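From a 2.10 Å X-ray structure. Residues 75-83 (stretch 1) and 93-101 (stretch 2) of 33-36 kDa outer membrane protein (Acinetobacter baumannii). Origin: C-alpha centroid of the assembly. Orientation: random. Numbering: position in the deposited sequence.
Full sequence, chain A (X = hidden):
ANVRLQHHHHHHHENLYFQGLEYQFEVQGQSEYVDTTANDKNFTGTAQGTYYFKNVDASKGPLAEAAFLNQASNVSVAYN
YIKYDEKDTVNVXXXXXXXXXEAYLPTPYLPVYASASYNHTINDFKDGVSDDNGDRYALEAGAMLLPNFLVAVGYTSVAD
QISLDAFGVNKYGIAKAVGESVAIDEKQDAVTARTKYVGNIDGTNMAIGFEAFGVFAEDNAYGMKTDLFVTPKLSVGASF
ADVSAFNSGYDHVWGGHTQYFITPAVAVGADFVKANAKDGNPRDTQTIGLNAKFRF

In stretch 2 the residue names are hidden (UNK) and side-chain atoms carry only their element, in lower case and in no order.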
# COMPACT_ATOMS: atom_id res chain seq x y z
N VAL A 75 -2.75 -3.99 13.16
CA VAL A 75 -1.62 -4.80 12.94
C VAL A 75 -1.97 -5.74 11.83
O VAL A 75 -3.15 -6.14 11.67
CB VAL A 75 -1.27 -5.65 14.18
CG1 VAL A 75 -2.42 -6.57 14.58
CG2 VAL A 75 -0.04 -6.53 13.92
N SER A 76 -0.92 -6.16 11.14
CA SER A 76 -0.99 -6.87 9.93
C SER A 76 0.07 -7.94 9.90
O SER A 76 1.14 -7.74 10.44
CB SER A 76 -0.79 -5.87 8.79
OG SER A 76 -1.43 -6.43 7.70
N VAL A 77 -0.25 -9.09 9.28
CA VAL A 77 0.75 -10.08 9.04
C VAL A 77 0.72 -10.46 7.56
O VAL A 77 -0.31 -10.37 6.92
CB VAL A 77 0.51 -11.29 9.93
CG1 VAL A 77 0.78 -10.92 11.43
CG2 VAL A 77 -0.87 -11.91 9.67
N ALA A 78 1.85 -10.89 7.01
CA ALA A 78 1.88 -11.25 5.62
C ALA A 78 2.86 -12.38 5.40
O ALA A 78 3.77 -12.58 6.17
CB ALA A 78 2.23 -10.00 4.71
N TYR A 79 2.63 -13.09 4.31
CA TYR A 79 3.53 -14.09 3.76
C TYR A 79 3.70 -13.89 2.23
O TYR A 79 2.73 -13.58 1.52
CB TYR A 79 2.96 -15.49 4.05
CG TYR A 79 3.65 -16.61 3.33
CD1 TYR A 79 5.01 -16.86 3.53
CD2 TYR A 79 2.94 -17.46 2.47
CE1 TYR A 79 5.64 -17.92 2.89
CE2 TYR A 79 3.56 -18.50 1.82
CZ TYR A 79 4.92 -18.73 2.04
OH TYR A 79 5.55 -19.78 1.41
N ASN A 80 4.94 -14.05 1.75
CA ASN A 80 5.25 -13.85 0.37
C ASN A 80 6.14 -14.97 -0.13
O ASN A 80 7.07 -15.41 0.55
CB ASN A 80 5.98 -12.52 0.14
CG ASN A 80 6.39 -12.36 -1.33
OD1 ASN A 80 7.54 -12.61 -1.72
ND2 ASN A 80 5.41 -12.00 -2.17
N TYR A 81 5.88 -15.39 -1.36
CA TYR A 81 6.50 -16.55 -1.97
C TYR A 81 7.03 -16.14 -3.36
O TYR A 81 6.32 -15.46 -4.12
CB TYR A 81 5.41 -17.63 -2.07
CG TYR A 81 5.76 -18.86 -2.81
CD1 TYR A 81 6.83 -19.66 -2.40
CD2 TYR A 81 5.01 -19.28 -3.89
CE1 TYR A 81 7.17 -20.82 -3.07
CE2 TYR A 81 5.33 -20.46 -4.57
CZ TYR A 81 6.41 -21.22 -4.15
OH TYR A 81 6.75 -22.38 -4.79
N ILE A 82 8.26 -16.55 -3.68
CA ILE A 82 8.79 -16.32 -4.99
C ILE A 82 9.46 -17.58 -5.45
O ILE A 82 10.37 -18.05 -4.79
CB ILE A 82 9.83 -15.19 -5.05
CG1 ILE A 82 9.22 -13.90 -4.56
CG2 ILE A 82 10.33 -14.99 -6.49
CD1 ILE A 82 10.23 -12.78 -4.51
N LYS A 83 9.02 -18.07 -6.62
CA LYS A 83 9.47 -19.33 -7.22
C LYS A 83 10.14 -19.12 -8.60
O LYS A 83 9.48 -18.69 -9.56
CB LYS A 83 8.23 -20.22 -7.40
CG LYS A 83 8.45 -21.71 -7.49
CD LYS A 83 7.10 -22.39 -7.77
CE LYS A 83 7.11 -23.86 -7.42
NZ LYS A 83 8.12 -24.60 -8.22
N UNK A 93 11.46 -21.10 -3.84
CA UNK A 93 12.80 -20.55 -3.91
C UNK A 93 13.05 -19.40 -2.93
O UNK A 93 14.20 -19.16 -2.55
c UNK A 93 13.10 -20.08 -5.32
c UNK A 93 15.04 -21.21 -6.51
o UNK A 93 15.52 -22.05 -7.30
c UNK A 93 13.54 -21.20 -6.25
o UNK A 93 15.73 -20.37 -5.92
N UNK A 94 12.02 -18.68 -2.53
CA UNK A 94 12.19 -17.67 -1.49
C UNK A 94 10.85 -17.38 -0.77
O UNK A 94 9.81 -17.28 -1.41
c UNK A 94 12.88 -16.43 -2.09
o UNK A 94 12.60 -15.23 -1.42
N UNK A 95 10.88 -17.32 0.55
CA UNK A 95 9.70 -17.16 1.38
C UNK A 95 9.93 -15.95 2.26
O UNK A 95 11.00 -15.81 2.83
n UNK A 95 10.20 -20.66 1.53
c UNK A 95 9.26 -19.66 1.58
c UNK A 95 9.49 -18.36 2.29
c UNK A 95 8.15 -20.17 1.00
c UNK A 95 9.70 -21.71 0.91
n UNK A 95 8.45 -21.44 0.58
N UNK A 96 8.95 -15.08 2.43
CA UNK A 96 9.10 -13.95 3.37
C UNK A 96 7.86 -13.83 4.26
O UNK A 96 6.73 -13.89 3.77
c UNK A 96 9.34 -12.58 2.65
c UNK A 96 9.49 -11.45 3.70
o UNK A 96 10.54 -12.66 1.86
N UNK A 97 8.10 -13.65 5.56
CA UNK A 97 7.08 -13.49 6.59
C UNK A 97 7.28 -12.11 7.15
O UNK A 97 8.38 -11.68 7.34
c UNK A 97 8.44 -16.53 6.77
c UNK A 97 7.25 -15.92 7.23
c UNK A 97 7.26 -14.50 7.72
o UNK A 97 7.23 -19.87 5.79
c UNK A 97 6.06 -17.98 6.71
c UNK A 97 8.43 -17.84 6.30
c UNK A 97 6.07 -16.68 7.20
c UNK A 97 7.23 -18.56 6.27
N UNK A 98 6.19 -11.41 7.38
CA UNK A 98 6.27 -10.06 7.84
C UNK A 98 5.11 -9.70 8.76
O UNK A 98 4.01 -10.29 8.68
N UNK A 99 5.38 -8.72 9.59
CA UNK A 99 4.40 -8.19 10.45
C UNK A 99 4.61 -6.70 10.42
O UNK A 99 5.75 -6.22 10.29
c UNK A 99 4.57 -8.78 11.88
c UNK A 99 5.98 -8.52 12.42
c UNK A 99 3.50 -8.27 12.84
N UNK A 100 3.49 -5.98 10.58
CA UNK A 100 3.40 -4.54 10.46
C UNK A 100 2.35 -4.04 11.50
O UNK A 100 1.34 -4.72 11.77
c UNK A 100 3.06 -2.10 7.35
n UNK A 100 3.85 0.10 6.19
c UNK A 100 3.18 -0.57 7.36
c UNK A 100 2.94 -4.14 9.01
c UNK A 100 2.91 -2.62 8.81
N UNK A 101 2.57 -2.85 12.06
CA UNK A 101 1.55 -2.13 12.81
C UNK A 101 1.57 -0.65 12.38
O UNK A 101 2.60 -0.16 11.97
O HOH W 1 9.86 -14.38 -0.47

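Position 93 carries three side-chain carbons in a row, the third bearing two oxygens. This carboxylate chain leads away from stretch 1, although its CB lies 4.2 Å from the CA of Lys 83; the backbone N of 93 makes a weak hydrogen bond to Ile 82 O at 3.4 Å. Three carbons ending in a carboxylate identify Glu 93.

At position 94 a single carbon carries one oxygen. Its CB is 4.4 Å from Ile 82 CB, and the main chain pairs with the same residue: Ile 82 N donates to the O of 94 at 2.8 Å, while the N of 94 returns a weak bond to Ile 82 O at 2.9 Å. The lone hydroxyl makes this Ser 94, whose OG binds water 1 at 3.0 Å.

Position 95 has one carbon leading to a five-membered ring of three carbons and two nitrogens, an imidazole. This ring meets the rings of both Tyr 79 and Tyr 81, in different ways: it lies rim to rim with Tyr 79, neither ring over the face of the other (centroids 6.0 Å apart, planes at 16°), and near parallel to Tyr 81 but slid apart, so that the rings barely overlap (5.6 Å, 24°). The residue is His 95, with His 95 CD2 3.7 Å from Tyr 81 CD1.

The side chain at 96 branches at its first carbon into one oxygen and one carbon. That CB approaches Asn 80 CB to 4.2 Å, and the backbones exchange two short hydrogen bonds, from Asn 80 N to the O of 96 and from the N of 96 to Asn 80 O, both 2.7 Å. A branched hydroxyl side chain of this size is Thr 96; its OG1 also binds water 1, at 3.0 Å.

At 97 one carbon precedes a six-carbon ring bearing an oxygen, a phenol. One face of the ring is covered by Tyr 79 CD1. This is Tyr 97, and Tyr 97 CE2 is 3.5 Å from Tyr 79 CD1; the two rings are near parallel but barely overlap.

Position 98 has no side-chain atoms and is therefore Gly 98. Its backbone still forms a full pair, with Ala 78 N donating to Gly 98 O at 2.8 Å and Gly 98 N to Ala 78 O at 2.9 Å.

Three carbons, one carrying the other two, mark position 99. The branched apolar group packs against Val 75 and Val 77, as expected of Val 99, whose CG2 lies 4.1 Å from Val 77 CG1.

Position 100 extends four carbons to a terminal nitrogen. Its CB is 4.1 Å from Ser 76 CB before the chain leads away, which fits Lys 100. Position 101, again without side-chain atoms, is Gly 101; its CA sits 4.1 Å from Val 75 CA.

The contact is an antiparallel strand pair held by regular backbone hydrogen bonds. Tyrosines, histidine and valines pack along one face; on the other, water 1 joins Ser 94 OG and Thr 96 OG1 and donates to Asn 80 O at 3.1 Å.

Stretch 2 (93-101) ESHTYGVKG
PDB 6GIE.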